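Local coordinates for protein uroporphyrinogen-III synthetase (Pseudomonas syringae pv. tomato, PDB 3RE1) that probably catalyses closure of the linear tetrapyrrole hydroxymethylbilane into the macrocycle uroporphyrinogen III, with loss of water, in porphyrin biosynthesis, at residues Arg175-His180 / Leu209-Asp214; Gln187-Glu192 / Pro217-Leu222. All coordinates share one frame; numbering follows the deposited sequence.

Contact 1: residues Arg175-His180 / Leu209-Asp214; sequences RYLPQH and LQLAGD
H180 and L211 mark the nearest approach of the two backbones, with their CA atoms still 8.4 Å apart, so an extended segment at the end of a strand meets a short, weakly bonded helical turn through side chains alone. L177 and L211 carry most of the contact. With CG of L177 set away from the backbone N (chi1 174°) and chi2 near 77°, its CD2 comes to 4.1 Å from CD2 of L211. Roughly at a right angle to the direction of L211, the same methyl also meets the amide of Q210, whose extended side chain runs opposite to that of L177 and brings NE2 to 3.2 Å from L177 CD2, a close polar-apolar approach and not a bond. Segment 175-180 continues from strand 166-176, which runs antiparallel to strand 47-50; Y176 is backbone-bonded to E47 there. As in other uroporphyrinogen III synthases, this pair of strands links the two alpha/beta domains, and L177 to H180 lead the chain from it into the domain built on the five-stranded parallel sheet. H180 then crosses L211 at about a right angle: CD1 of L211 lies in the plane of the imidazole, at its edge, 3.8 Å from ND1. One face of that ring is approached by the carbonyl oxygen P178 O, offset toward the rim. L43 and P44 also touch H180, while L45 packs on L211.

Contact 2: residues Gln187-Glu192 / Pro217-Leu222; sequences QRVEVE and PDLAGL
V189 projects from helix 186-191 toward L219 and L222, and the whole contact is made by this one valine against the two leucines. At the branch point, CB of V189 already lies 4.4 Å from CD2 of L219. One methyl, CG1, stands anti to the backbone N (chi1 -179°) and points at L222, reaching its CD1 at 4.2 Å while staying within 4.4 Å of L219 CD2. The second methyl, CG2, turns to the other side and meets L219 CD2 at 4.3 Å. L219 CD2 is thus almost equally distant from all three side-chain carbons of the valine, resting across the fork, whereas L222 CD1 touches one prong. The two leucine methyls are themselves neighbours, CD2 of L219 being 3.9 Å from CD1 of L222, and so present a joined apolar surface. A type I beta turn from L219 to L222 makes this possible: the backbone bond from L222 N to L219 O closes it and brings both side chains round to V189. No hydrogen bond crosses between the segments, and the buried surface is small, 87 Å², although all three touching residues are buried. Y269, the last residue of the chain, packs on V189, and L185 adds to the cover of L219. Helix 186-191 is tied by a hydrogen bond from R188 NE to S41 OG of strand 39-42, at one margin of the parallel sheet, while the 219-222 turn leads from helix 216-219 into strand 224-226 of that same sheet.

Contacts 1 and 2 have centres about 14 Å apart and meet directly, A212 CB packing 4.0 Å from L219 CD1. Along the chain their segments alternate: strand 166-176 is followed by helix 186-191, and helix 209-212 by helix 216-219, so each contact joins one member of each pair. L219 bridges them, as its CD1 serves A212 and its CD2 serves V189. The centre of contact 1, at the surface beside the interdomain strands, is about 17 Å from the centre of the chain; that of contact 2, though its touching residues are buried, is about 24 Å from it. In this family the active site is thought to occupy the cleft between the domains.

Contact 1: residues Arg175-His180 / Leu209-Asp214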
ATOM      1  N   ARG A 175       4.487   8.545  -5.183  1.00 67.74           N
ATOM      2  CA  ARG A 175       4.222   7.426  -6.078  1.00 71.47           C
ATOM      3  C   ARG A 175       3.752   7.882  -7.459  1.00 73.26           C
ATOM      4  O   ARG A 175       2.934   8.804  -7.582  1.00 73.00           O
ATOM      5  CB  ARG A 175       3.240   6.459  -5.438  1.00 69.42           C
ATOM      6  CG  ARG A 175       3.911   5.565  -4.412  1.00 72.39           C
ATOM      7  CD  ARG A 175       2.963   4.527  -3.874  1.00 74.92           C
ATOM      8  NE  ARG A 175       3.675   3.504  -3.115  1.00 80.40           N
ATOM      9  CZ  ARG A 175       3.096   2.496  -2.461  1.00 81.72           C
ATOM     10  NH1 ARG A 175       1.770   2.351  -2.476  1.00 79.66           N
ATOM     11  NH2 ARG A 175       3.853   1.619  -1.791  1.00 81.84           N
ATOM     12  N   TYR A 176       4.308   7.244  -8.489  1.00 73.74           N
ATOM     13  CA  TYR A 176       3.997   7.593  -9.865  1.00 72.83           C
ATOM     14  C   TYR A 176       3.738   6.348 -10.729  1.00 71.59           C
ATOM     15  O   TYR A 176       3.938   5.203 -10.288  1.00 67.51           O
ATOM     16  CB  TYR A 176       5.129   8.443 -10.466  1.00 73.16           C
ATOM     17  CG  TYR A 176       6.456   7.720 -10.548  1.00 75.50           C
ATOM     18  CD1 TYR A 176       6.605   6.596 -11.347  1.00 78.33           C
ATOM     19  CD2 TYR A 176       7.553   8.150  -9.815  1.00 77.34           C
ATOM     20  CE1 TYR A 176       7.796   5.920 -11.417  1.00 77.10           C
ATOM     21  CE2 TYR A 176       8.762   7.472  -9.881  1.00 75.29           C
ATOM     22  CZ  TYR A 176       8.871   6.365 -10.688  1.00 76.53           C
ATOM     23  OH  TYR A 176      10.055   5.687 -10.773  1.00 80.12           O
ATOM     24  N   LEU A 177       3.293   6.608 -11.962  1.00 73.79           N
ATOM     25  CA  LEU A 177       2.985   5.582 -12.961  1.00 72.59           C
ATOM     26  C   LEU A 177       4.127   5.430 -13.944  1.00 71.46           C
ATOM     27  O   LEU A 177       4.297   6.280 -14.823  1.00 67.90           O
ATOM     28  CB  LEU A 177       1.744   5.976 -13.755  1.00 75.92           C
ATOM     29  CG  LEU A 177       1.389   5.064 -14.940  1.00 75.87           C
ATOM     30  CD1 LEU A 177       0.733   3.762 -14.459  1.00 73.52           C
ATOM     31  CD2 LEU A 177       0.483   5.805 -15.897  1.00 71.56           C
ATOM     32  N   PRO A 178       4.907   4.341 -13.816  1.00 69.92           N
ATOM     33  CA  PRO A 178       6.027   4.081 -14.700  1.00 69.71           C
ATOM     34  C   PRO A 178       5.675   4.411 -16.146  1.00 70.94           C
ATOM     35  O   PRO A 178       4.524   4.290 -16.557  1.00 72.58           O
ATOM     36  CB  PRO A 178       6.264   2.593 -14.502  1.00 67.98           C
ATOM     37  CG  PRO A 178       5.952   2.411 -13.060  1.00 68.72           C
ATOM     38  CD  PRO A 178       4.716   3.227 -12.867  1.00 68.50           C
ATOM     39  N   GLN A 179       6.667   4.855 -16.904  1.00 73.84           N
ATOM     40  CA  GLN A 179       6.452   5.223 -18.295  1.00 76.72           C
ATOM     41  C   GLN A 179       6.214   3.996 -19.184  1.00 76.89           C
ATOM     42  O   GLN A 179       7.140   3.206 -19.427  1.00 66.97           O
ATOM     43  CB  GLN A 179       7.643   6.047 -18.809  1.00 80.41           C
ATOM     44  CG  GLN A 179       7.339   6.857 -20.076  1.00 81.78           C
ATOM     45  CD  GLN A 179       6.027   7.661 -19.971  1.00 85.98           C
ATOM     46  OE1 GLN A 179       5.357   7.923 -20.991  1.00 86.63           O
ATOM     47  NE2 GLN A 179       5.659   8.055 -18.741  1.00 81.45           N
ATOM     48  N   HIS A 180       4.962   3.852 -19.644  1.00 78.56           N
ATOM     49  CA  HIS A 180       4.536   2.740 -20.513  1.00 78.32           C
ATOM     50  C   HIS A 180       3.987   3.190 -21.858  1.00 78.88           C
ATOM     51  O   HIS A 180       3.241   4.175 -21.950  1.00 77.58           O
ATOM     52  CB  HIS A 180       3.472   1.885 -19.831  1.00 75.98           C
ATOM     53  CG  HIS A 180       4.004   1.036 -18.728  1.00 79.74           C
ATOM     54  ND1 HIS A 180       3.221   0.608 -17.679  1.00 80.68           N
ATOM     55  CD2 HIS A 180       5.246   0.544 -18.498  1.00 82.77           C
ATOM     56  CE1 HIS A 180       3.956  -0.116 -16.853  1.00 81.19           C
ATOM     57  NE2 HIS A 180       5.190  -0.169 -17.326  1.00 81.05           N
ATOM     58  N   LEU A 209      -7.291   1.670 -14.925  1.00 58.16           N
ATOM     59  CA  LEU A 209      -8.418   2.229 -15.642  1.00 59.35           C
ATOM     60  C   LEU A 209      -7.904   3.358 -16.560  1.00 62.73           C
ATOM     61  O   LEU A 209      -8.552   3.749 -17.535  1.00 61.23           O
ATOM     62  CB  LEU A 209      -9.413   2.776 -14.629  1.00 57.00           C
ATOM     63  CG  LEU A 209     -10.704   3.396 -15.141  1.00 60.46           C
ATOM     64  CD1 LEU A 209     -11.578   2.339 -15.777  1.00 56.94           C
ATOM     65  CD2 LEU A 209     -11.431   4.054 -13.969  1.00 64.75           C
ATOM     66  N   GLN A 210      -6.722   3.864 -16.239  1.00 62.97           N
ATOM     67  CA  GLN A 210      -6.077   4.856 -17.077  1.00 67.95           C
ATOM     68  C   GLN A 210      -5.523   4.152 -18.307  1.00 71.07           C
ATOM     69  O   GLN A 210      -6.077   4.280 -19.395  1.00 72.77           O
ATOM     70  CB  GLN A 210      -4.942   5.509 -16.306  1.00 69.25           C
ATOM     71  CG  GLN A 210      -4.347   6.720 -16.964  1.00 71.42           C
ATOM     72  CD  GLN A 210      -3.169   7.265 -16.156  1.00 81.35           C
ATOM     73  OE1 GLN A 210      -3.267   7.497 -14.941  1.00 80.90           O
ATOM     74  NE2 GLN A 210      -2.043   7.465 -16.828  1.00 82.17           N
ATOM     75  N   LEU A 211      -4.437   3.400 -18.114  1.00 71.63           N
ATOM     76  CA  LEU A 211      -3.786   2.650 -19.181  1.00 69.17           C
ATOM     77  C   LEU A 211      -4.789   1.838 -19.962  1.00 70.09           C
ATOM     78  O   LEU A 211      -4.618   1.595 -21.159  1.00 70.90           O
ATOM     79  CB  LEU A 211      -2.733   1.703 -18.603  1.00 70.24           C
ATOM     80  CG  LEU A 211      -1.488   2.360 -18.008  1.00 71.06           C
ATOM     81  CD1 LEU A 211      -0.489   1.271 -17.693  1.00 70.04           C
ATOM     82  CD2 LEU A 211      -0.888   3.384 -18.970  1.00 66.62           C
ATOM     83  N   ALA A 212      -5.845   1.410 -19.284  1.00 70.17           N
ATOM     84  CA  ALA A 212      -6.844   0.612 -19.942  1.00 68.59           C
ATOM     85  C   ALA A 212      -7.360   1.489 -21.067  1.00 70.76           C
ATOM     86  O   ALA A 212      -7.588   1.018 -22.175  1.00 74.30           O
ATOM     87  CB  ALA A 212      -7.951   0.238 -18.977  1.00 66.58           C
ATOM     88  N   GLY A 213      -7.504   2.778 -20.785  1.00 70.06           N
ATOM     89  CA  GLY A 213      -8.043   3.698 -21.769  1.00 70.05           C
ATOM     90  C   GLY A 213      -9.392   3.212 -22.251  1.00 71.86           C
ATOM     91  O   GLY A 213     -10.125   2.531 -21.519  1.00 71.10           O
ATOM     92  N   ASP A 214      -9.706   3.539 -23.500  1.00 71.94           N
ATOM     93  CA  ASP A 214     -10.954   3.108 -24.137  1.00 69.73           C
ATOM     94  C   ASP A 214     -11.136   1.584 -24.248  1.00 67.89           C
ATOM     95  O   ASP A 214     -12.176   1.107 -24.718  1.00 66.24           O
ATOM     96  CB  ASP A 214     -11.060   3.745 -25.520  1.00 71.26           C
ATOM     97  CG  ASP A 214     -10.712   5.221 -25.502  1.00 74.47           C
ATOM     98  OD1 ASP A 214     -11.456   6.014 -24.884  1.00 76.64           O
ATOM     99  OD2 ASP A 214      -9.684   5.589 -26.101  1.00 77.95           O
TER

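Contact 2: residues Gln187-Glu192 / Pro217-Leu222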
ATOM      1  N   GLN A 187      -2.697  -5.100 -25.065  1.00 59.85           N
ATOM      2  CA  GLN A 187      -1.890  -6.023 -25.852  1.00 61.75           C
ATOM      3  C   GLN A 187      -1.157  -6.965 -24.914  1.00 61.03           C
ATOM      4  O   GLN A 187      -0.761  -8.072 -25.304  1.00 60.14           O
ATOM      5  CB  GLN A 187      -0.900  -5.281 -26.767  1.00 60.77           C
ATOM      6  CG  GLN A 187       0.375  -4.883 -26.075  1.00 69.45           C
ATOM      7  CD  GLN A 187       1.366  -4.239 -27.014  1.00 77.14           C
ATOM      8  OE1 GLN A 187       1.136  -3.124 -27.518  1.00 72.51           O
ATOM      9  NE2 GLN A 187       2.492  -4.932 -27.255  1.00 75.39           N
ATOM     10  N   ARG A 188      -0.981  -6.528 -23.672  1.00 57.56           N
ATOM     11  CA  ARG A 188      -0.308  -7.364 -22.700  1.00 53.57           C
ATOM     12  C   ARG A 188      -1.237  -8.463 -22.216  1.00 50.57           C
ATOM     13  O   ARG A 188      -0.813  -9.586 -21.986  1.00 51.11           O
ATOM     14  CB  ARG A 188       0.178  -6.536 -21.530  1.00 56.14           C
ATOM     15  CG  ARG A 188       0.928  -7.334 -20.496  1.00 53.59           C
ATOM     16  CD  ARG A 188       2.163  -7.967 -21.081  1.00 49.21           C
ATOM     17  NE  ARG A 188       3.132  -8.222 -20.016  1.00 58.99           N
ATOM     18  CZ  ARG A 188       3.963  -7.306 -19.509  1.00 57.89           C
ATOM     19  NH1 ARG A 188       3.979  -6.065 -19.975  1.00 55.47           N
ATOM     20  NH2 ARG A 188       4.794  -7.640 -18.539  1.00 60.21           N
ATOM     21  N   VAL A 189      -2.508  -8.134 -22.082  1.00 44.92           N
ATOM     22  CA  VAL A 189      -3.503  -9.095 -21.625  1.00 45.87           C
ATOM     23  C   VAL A 189      -3.809 -10.124 -22.711  1.00 46.07           C
ATOM     24  O   VAL A 189      -4.124 -11.277 -22.404  1.00 42.66           O
ATOM     25  CB  VAL A 189      -4.825  -8.384 -21.182  1.00 46.80           C
ATOM     26  CG1 VAL A 189      -5.858  -9.399 -20.684  1.00 47.42           C
ATOM     27  CG2 VAL A 189      -4.533  -7.399 -20.086  1.00 48.02           C
ATOM     28  N   GLU A 190      -3.706  -9.700 -23.971  1.00 49.54           N
ATOM     29  CA  GLU A 190      -4.003 -10.555 -25.131  1.00 54.27           C
ATOM     30  C   GLU A 190      -2.910 -11.556 -25.455  1.00 53.73           C
ATOM     31  O   GLU A 190      -3.119 -12.758 -25.347  1.00 56.22           O
ATOM     32  CB  GLU A 190      -4.309  -9.695 -26.374  1.00 57.06           C
ATOM     33  CG  GLU A 190      -5.625  -8.939 -26.265  1.00 53.59           C
ATOM     34  CD  GLU A 190      -6.744  -9.851 -25.770  1.00 56.31           C
ATOM     35  OE1 GLU A 190      -7.225 -10.691 -26.568  1.00 56.05           O
ATOM     36  OE2 GLU A 190      -7.135  -9.736 -24.587  1.00 48.96           O
ATOM     37  N   VAL A 191      -1.744 -11.048 -25.838  1.00 55.11           N
ATOM     38  CA  VAL A 191      -0.561 -11.867 -26.121  1.00 52.42           C
ATOM     39  C   VAL A 191      -0.178 -12.803 -24.972  1.00 53.26           C
ATOM     40  O   VAL A 191       0.347 -13.895 -25.220  1.00 55.83           O
ATOM     41  CB  VAL A 191       0.670 -10.983 -26.448  1.00 51.31           C
ATOM     42  CG1 VAL A 191       1.897 -11.840 -26.729  1.00 49.03           C
ATOM     43  CG2 VAL A 191       0.360 -10.065 -27.630  1.00 54.71           C
ATOM     44  N   GLU A 192      -0.407 -12.386 -23.728  1.00 50.03           N
ATOM     45  CA  GLU A 192      -0.070 -13.243 -22.592  1.00 50.79           C
ATOM     46  C   GLU A 192      -1.242 -14.121 -22.156  1.00 51.59           C
ATOM     47  O   GLU A 192      -1.087 -15.000 -21.298  1.00 47.20           O
ATOM     48  CB  GLU A 192       0.432 -12.433 -21.407  1.00 51.17           C
ATOM     49  CG  GLU A 192       1.780 -11.844 -21.618  1.00 57.18           C
ATOM     50  CD  GLU A 192       2.781 -12.876 -22.127  1.00 64.33           C
ATOM     51  OE1 GLU A 192       2.954 -13.932 -21.480  1.00 71.60           O
ATOM     52  OE2 GLU A 192       3.403 -12.633 -23.178  1.00 64.63           O
ATOM     53  N   PRO A 217     -14.000  -1.084 -21.367  1.00 65.63           N
ATOM     54  CA  PRO A 217     -15.326  -1.720 -21.484  1.00 66.00           C
ATOM     55  C   PRO A 217     -15.323  -3.242 -21.723  1.00 66.10           C
ATOM     56  O   PRO A 217     -16.378  -3.894 -21.657  1.00 64.52           O
ATOM     57  CB  PRO A 217     -15.956  -0.971 -22.656  1.00 67.07           C
ATOM     58  CG  PRO A 217     -15.359   0.400 -22.510  1.00 71.01           C
ATOM     59  CD  PRO A 217     -13.915   0.133 -22.190  1.00 67.25           C
ATOM     60  N   ASP A 218     -14.156  -3.798 -22.028  1.00 63.49           N
ATOM     61  CA  ASP A 218     -14.049  -5.238 -22.224  1.00 62.70           C
ATOM     62  C   ASP A 218     -13.220  -5.915 -21.136  1.00 59.74           C
ATOM     63  O   ASP A 218     -13.573  -7.010 -20.673  1.00 57.47           O
ATOM     64  CB  ASP A 218     -13.491  -5.554 -23.604  1.00 67.10           C
ATOM     65  CG  ASP A 218     -14.536  -5.372 -24.708  1.00 69.89           C
ATOM     66  OD1 ASP A 218     -15.612  -6.037 -24.636  1.00 53.81           O
ATOM     67  OD2 ASP A 218     -14.258  -4.572 -25.642  1.00 70.68           O
ATOM     68  N   LEU A 219     -12.149  -5.245 -20.711  1.00 53.85           N
ATOM     69  CA  LEU A 219     -11.334  -5.718 -19.584  1.00 50.09           C
ATOM     70  C   LEU A 219     -12.181  -5.751 -18.322  1.00 47.36           C
ATOM     71  O   LEU A 219     -11.898  -6.544 -17.412  1.00 46.66           O
ATOM     72  CB  LEU A 219     -10.126  -4.810 -19.343  1.00 49.19           C
ATOM     73  CG  LEU A 219      -9.192  -4.606 -20.533  1.00 52.10           C
ATOM     74  CD1 LEU A 219      -8.193  -3.539 -20.216  1.00 47.99           C
ATOM     75  CD2 LEU A 219      -8.501  -5.916 -20.906  1.00 48.04           C
ATOM     76  N   ALA A 220     -13.210  -4.895 -18.286  1.00 41.00           N
ATOM     77  CA  ALA A 220     -14.057  -4.746 -17.116  1.00 40.77           C
ATOM     78  C   ALA A 220     -14.768  -6.035 -16.724  1.00 42.04           C
ATOM     79  O   ALA A 220     -15.190  -6.182 -15.572  1.00 44.03           O
ATOM     80  CB  ALA A 220     -15.054  -3.623 -17.317  1.00 40.78           C
ATOM     81  N   GLY A 221     -14.883  -6.968 -17.662  1.00 43.98           N
ATOM     82  CA  GLY A 221     -15.549  -8.229 -17.366  1.00 45.24           C
ATOM     83  C   GLY A 221     -14.648  -9.286 -16.752  1.00 47.21           C
ATOM     84  O   GLY A 221     -15.147 -10.269 -16.199  1.00 48.34           O
ATOM     85  N   LEU A 222     -13.330  -9.084 -16.836  1.00 44.19           N
ATOM     86  CA  LEU A 222     -12.340 -10.026 -16.277  1.00 43.10           C
ATOM     87  C   LEU A 222     -12.318  -9.989 -14.768  1.00 40.95           C
ATOM     88  O   LEU A 222     -12.620  -8.970 -14.165  1.00 39.66           O
ATOM     89  CB  LEU A 222     -10.944  -9.694 -16.784  1.00 39.10           C
ATOM     90  CG  LEU A 222     -10.855  -9.779 -18.299  1.00 47.64           C
ATOM     91  CD1 LEU A 222      -9.637  -9.003 -18.803  1.00 45.55           C
ATOM     92  CD2 LEU A 222     -10.826 -11.266 -18.691  1.00 44.65           C
TER